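Local coordinates for DUF1902 domain-containing protein (Thermus thermophilus, PDB 1WV8) that is of unknown function but forms a two-subunit assembly, each subunit packing a mixed beta-sheet against one long helix, at residues W17-E20 / G26-T29; T29-L34 / L38-V43. One frame throughout, in Å; residues are numbered along the deposited sequence.

Contact 1. Residues W17-E20 / G26-T29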
loop_
_atom_site.group_PDB
_atom_site.type_symbol
_atom_site.label_atom_id
_atom_site.label_comp_id
_atom_site.label_asym_id
_atom_site.label_seq_id
_atom_site.Cartn_x
_atom_site.Cartn_y
_atom_site.Cartn_z
ATOM N N TRP A 17 11.379 2.614 4.698
ATOM C CA TRP A 17 9.999 2.217 4.961
ATOM C C TRP A 17 10.159 0.983 5.812
ATOM O O TRP A 17 11.004 0.145 5.520
ATOM C CB TRP A 17 9.265 1.848 3.664
ATOM C CG TRP A 17 8.875 3.022 2.836
ATOM C CD1 TRP A 17 9.586 3.588 1.804
ATOM C CD2 TRP A 17 7.665 3.764 2.948
ATOM N NE1 TRP A 17 8.876 4.636 1.268
ATOM C CE2 TRP A 17 7.695 4.764 1.954
ATOM C CE3 TRP A 17 6.556 3.683 3.797
ATOM C CZ2 TRP A 17 6.644 5.678 1.786
ATOM C CZ3 TRP A 17 5.520 4.590 3.629
ATOM C CH2 TRP A 17 5.573 5.573 2.630
ATOM N N VAL A 18 9.346 0.857 6.851
ATOM C CA VAL A 18 9.459 -0.275 7.759
ATOM C C VAL A 18 8.208 -1.127 7.768
ATOM O O VAL A 18 7.115 -0.616 7.956
ATOM C CB VAL A 18 9.742 0.230 9.194
ATOM C CG1 VAL A 18 9.622 -0.908 10.190
ATOM C CG2 VAL A 18 11.127 0.849 9.240
ATOM N N ALA A 19 8.381 -2.430 7.587
ATOM C CA ALA A 19 7.241 -3.334 7.543
ATOM C C ALA A 19 6.717 -3.693 8.927
ATOM O O ALA A 19 7.482 -3.914 9.865
ATOM C CB ALA A 19 7.621 -4.591 6.787
ATOM N N GLU A 20 5.398 -3.758 9.037
ATOM C CA GLU A 20 4.739 -4.105 10.287
ATOM C C GLU A 20 3.500 -4.933 9.963
ATOM O O GLU A 20 2.693 -4.538 9.131
ATOM C CB GLU A 20 4.327 -2.829 11.031
ATOM C CG GLU A 20 3.542 -3.056 12.311
ATOM C CD GLU A 20 4.298 -3.915 13.311
ATOM O OE1 GLU A 20 5.547 -3.971 13.223
ATOM O OE2 GLU A 20 3.640 -4.531 14.180
ATOM N N GLY A 26 6.816 -12.479 13.626
ATOM C CA GLY A 26 8.217 -12.106 13.578
ATOM C C GLY A 26 8.651 -11.348 12.343
ATOM O O GLY A 26 9.754 -11.569 11.839
ATOM N N LEU A 27 7.800 -10.459 11.843
ATOM C CA LEU A 27 8.168 -9.684 10.667
ATOM C C LEU A 27 8.962 -8.452 11.075
ATOM O O LEU A 27 8.479 -7.588 11.810
ATOM C CB LEU A 27 6.925 -9.265 9.871
ATOM C CG LEU A 27 7.205 -8.359 8.667
ATOM C CD1 LEU A 27 8.283 -8.978 7.775
ATOM C CD2 LEU A 27 5.920 -8.147 7.882
ATOM N N ALA A 28 10.195 -8.385 10.596
ATOM C CA ALA A 28 11.060 -7.258 10.892
ATOM C C ALA A 28 11.871 -6.980 9.640
ATOM O O ALA A 28 12.848 -7.675 9.361
ATOM C CB ALA A 28 11.975 -7.597 12.058
ATOM N N THR A 29 11.458 -5.980 8.872
ATOM C CA THR A 29 12.176 -5.659 7.645
ATOM C C THR A 29 11.846 -4.271 7.112
ATOM O O THR A 29 10.748 -3.751 7.329
ATOM C CB THR A 29 11.884 -6.718 6.549
ATOM O OG1 THR A 29 12.522 -6.330 5.324
ATOM C CG2 THR A 29 10.377 -6.867 6.324
HETATM O O HOH W 1 5.373 -6.967 12.446
#
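Ala19 and Thr29 carry this contact, where strand 16-20 meets the stretch leading into strand 30-31. The backbone N of Ala19 donates to Thr29 O over 2.7 Å, with an N-H...O angle of 168°. The packed part lies beside this bond: the methyl CB of Ala19 reaches to 3.6 Å from Thr29 CG2, and the same CB sits 3.3 Å from Thr29 O. With OG1 of Thr29 anti to the backbone N (chi1 176°), CG2 is left between the backbone N and the carbonyl carbon, on the side that meets the alanine. Leu27 continues the apolar strip more loosely, its CD2 lying 4.1 Å from Ala19 CB. Beneath this strip, Ala19 also packs on Leu37 and Thr29 on Leu41 and Met44 of helix 34-51, while in the adjacent strand 3-11 Val6 touches both Ala19 and Leu27.

The outer side is looser. Val18 contributes little, with CG1 4.2 Å from Thr29 O. Glu20 makes no direct contact with residues 26-29; instead a water lies within hydrogen-bonding distance of both sides, 3.2 Å from Leu27 O and 3.1 Å from Glu20 OE1, the latter bond weak, and its protons cannot serve every acceptor near it. Further strand pairing binds Val18 to Leu9 and Glu20 to Gln7 in strand 3-11, so strand 16-20 bonds to neighbours along both of its edges. This is an antiparallel beta-type pairing at the entry to strand 30-31, in a mixed sheet of beta-beta-beta-alpha-beta order whose helix 34-51 lies against Ala19 and Thr29.

Contact 2. Residues T29-L34 / L38-V43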
loop_
_atom_site.group_PDB
_atom_site.type_symbol
_atom_site.label_atom_id
_atom_site.label_comp_id
_atom_site.label_asym_id
_atom_site.label_seq_id
_atom_site.Cartn_x
_atom_site.Cartn_y
_atom_site.Cartn_z
ATOM N N THR A 29 11.458 -5.980 8.872
ATOM C CA THR A 29 12.176 -5.659 7.645
ATOM C C THR A 29 11.846 -4.271 7.112
ATOM O O THR A 29 10.748 -3.751 7.329
ATOM C CB THR A 29 11.884 -6.718 6.549
ATOM O OG1 THR A 29 12.522 -6.330 5.324
ATOM C CG2 THR A 29 10.377 -6.867 6.324
ATOM N N GLU A 30 12.808 -3.669 6.420
ATOM C CA GLU A 30 12.623 -2.340 5.852
ATOM C C GLU A 30 13.408 -2.238 4.551
ATOM O O GLU A 30 14.174 -3.137 4.218
ATOM C CB GLU A 30 13.124 -1.260 6.817
ATOM C CG GLU A 30 14.631 -1.233 6.942
ATOM C CD GLU A 30 15.129 -2.015 8.133
ATOM O OE1 GLU A 30 14.590 -3.106 8.406
ATOM O OE2 GLU A 30 16.069 -1.530 8.793
ATOM N N ALA A 31 13.219 -1.126 3.840
ATOM C CA ALA A 31 13.890 -0.875 2.568
ATOM C C ALA A 31 13.755 0.599 2.201
ATOM O O ALA A 31 12.772 1.249 2.561
ATOM C CB ALA A 31 13.271 -1.755 1.460
ATOM N N ALA A 32 14.744 1.117 1.481
ATOM C CA ALA A 32 14.750 2.511 1.047
ATOM C C ALA A 32 13.533 2.903 0.211
ATOM O O ALA A 32 13.104 4.047 0.244
ATOM C CB ALA A 32 16.029 2.803 0.263
ATOM N N THR A 33 12.982 1.973 -0.560
ATOM C CA THR A 33 11.808 2.300 -1.371
ATOM C C THR A 33 10.710 1.281 -1.151
ATOM O O THR A 33 10.957 0.203 -0.626
ATOM C CB THR A 33 12.124 2.306 -2.874
ATOM O OG1 THR A 33 12.336 0.959 -3.314
ATOM C CG2 THR A 33 13.365 3.139 -3.159
ATOM N N LEU A 34 9.493 1.622 -1.553
ATOM C CA LEU A 34 8.375 0.707 -1.394
ATOM C C LEU A 34 8.510 -0.501 -2.346
ATOM O O LEU A 34 8.098 -1.613 -2.009
ATOM C CB LEU A 34 7.073 1.458 -1.636
ATOM C CG LEU A 34 6.723 2.401 -0.485
ATOM C CD1 LEU A 34 5.621 3.340 -0.910
ATOM C CD2 LEU A 34 6.297 1.578 0.734
ATOM N N LEU A 38 8.606 -4.363 -1.102
ATOM C CA LEU A 38 7.730 -5.402 -1.651
ATOM C C LEU A 38 8.555 -6.616 -2.023
ATOM O O LEU A 38 8.221 -7.734 -1.655
ATOM C CB LEU A 38 6.995 -4.910 -2.896
ATOM C CG LEU A 38 5.567 -4.408 -2.682
ATOM C CD1 LEU A 38 5.044 -3.778 -3.958
ATOM C CD2 LEU A 38 4.680 -5.561 -2.242
ATOM N N ALA A 39 9.627 -6.379 -2.766
ATOM C CA ALA A 39 10.518 -7.451 -3.181
ATOM C C ALA A 39 10.944 -8.263 -1.957
ATOM O O ALA A 39 10.744 -9.483 -1.906
ATOM C CB ALA A 39 11.739 -6.868 -3.882
ATOM N N LYS A 40 11.514 -7.586 -0.961
ATOM C CA LYS A 40 11.964 -8.277 0.244
ATOM C C LYS A 40 10.836 -9.074 0.905
ATOM O O LYS A 40 11.037 -10.220 1.307
ATOM C CB LYS A 40 12.566 -7.275 1.231
ATOM C CG LYS A 40 13.778 -6.539 0.683
ATOM C CD LYS A 40 14.450 -5.672 1.736
ATOM C CE LYS A 40 15.752 -5.083 1.199
ATOM N NZ LYS A 40 16.510 -4.311 2.225
ATOM N N LEU A 41 9.649 -8.478 0.998
ATOM C CA LEU A 41 8.506 -9.144 1.619
ATOM C C LEU A 41 8.107 -10.445 0.918
ATOM O O LEU A 41 7.775 -11.435 1.568
ATOM C CB LEU A 41 7.308 -8.187 1.660
ATOM C CG LEU A 41 7.142 -7.300 2.906
ATOM C CD1 LEU A 41 8.489 -6.916 3.438
ATOM C CD2 LEU A 41 6.325 -6.053 2.566
ATOM N N ALA A 42 8.143 -10.427 -0.409
ATOM C CA ALA A 42 7.776 -11.586 -1.212
ATOM C C ALA A 42 8.574 -12.816 -0.814
ATOM O O ALA A 42 8.075 -13.939 -0.871
ATOM C CB ALA A 42 7.997 -11.283 -2.685
ATOM N N VAL A 43 9.815 -12.593 -0.401
ATOM C CA VAL A 43 10.693 -13.679 0.006
ATOM C C VAL A 43 10.501 -14.055 1.474
ATOM O O VAL A 43 10.197 -15.203 1.798
ATOM C CB VAL A 43 12.167 -13.296 -0.206
ATOM C CG1 VAL A 43 13.054 -14.456 0.163
ATOM C CG2 VAL A 43 12.402 -12.886 -1.651
#
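Lys40 reaches from helix 34-51 to the backbone of Glu30 with its CG anti to the carbonyl carbon (chi1 -61°) and every later torsion near 180°, so the chain runs extended beyond CG. The contact is a beta-to-alpha connection: short strand 30-31 runs through a turn into the helix, with Thr33 as N-cap, its OG1 bonded to Glu36 N. Lys40 NZ donates to Glu30 O over 3.3 Å, lying in the carbonyl plane at a C=O...N angle of 150°. The methylenes do the apolar work, CD passing 4.1 Å from Ala31 CB. The carboxylate of Glu30 is not the partner, since its OE1 stays 6.6 Å from Lys40 NZ.

On the buried side, Leu41 turns CD1 to Thr29 CG2, the two side chains crossing at a slant; Leu41 also packs on Leu62 and Leu64 of strand 61-69. At the start of the helix, Leu34 N bonds to Glu35 OE2 of the second subunit, and Leu34 packs on Leu34 of that subunit, placing this turn at the dimer interface. One helical turn on, Leu38 N donates to Leu34 O at 2.9 Å, and Leu38 CB lies 3.6 Å from that same oxygen.

The centres of contacts 1 and 2 are about 9 Å apart, and the two share Thr29, which ends contact 1 and begins contact 2. Along the chain the order is strand 16-20, a loop, strand 30-31 and helix 34-51. Contact 1 joins strand 16-20 to the loop that leads into strand 30-31, whereas contact 2 carries the chain from that strand, the outermost of this chain's sheet on its side, onto the helix. They also touch directly: Trp17 N lies 2.9 Å from Ala31 O, a probable hydrogen bond, and Trp17 CD2 packs 3.4 Å from Leu34 CD2. Sheet, helix and second subunit thus meet there, because Trp17 and Leu34 both contact the partner chain.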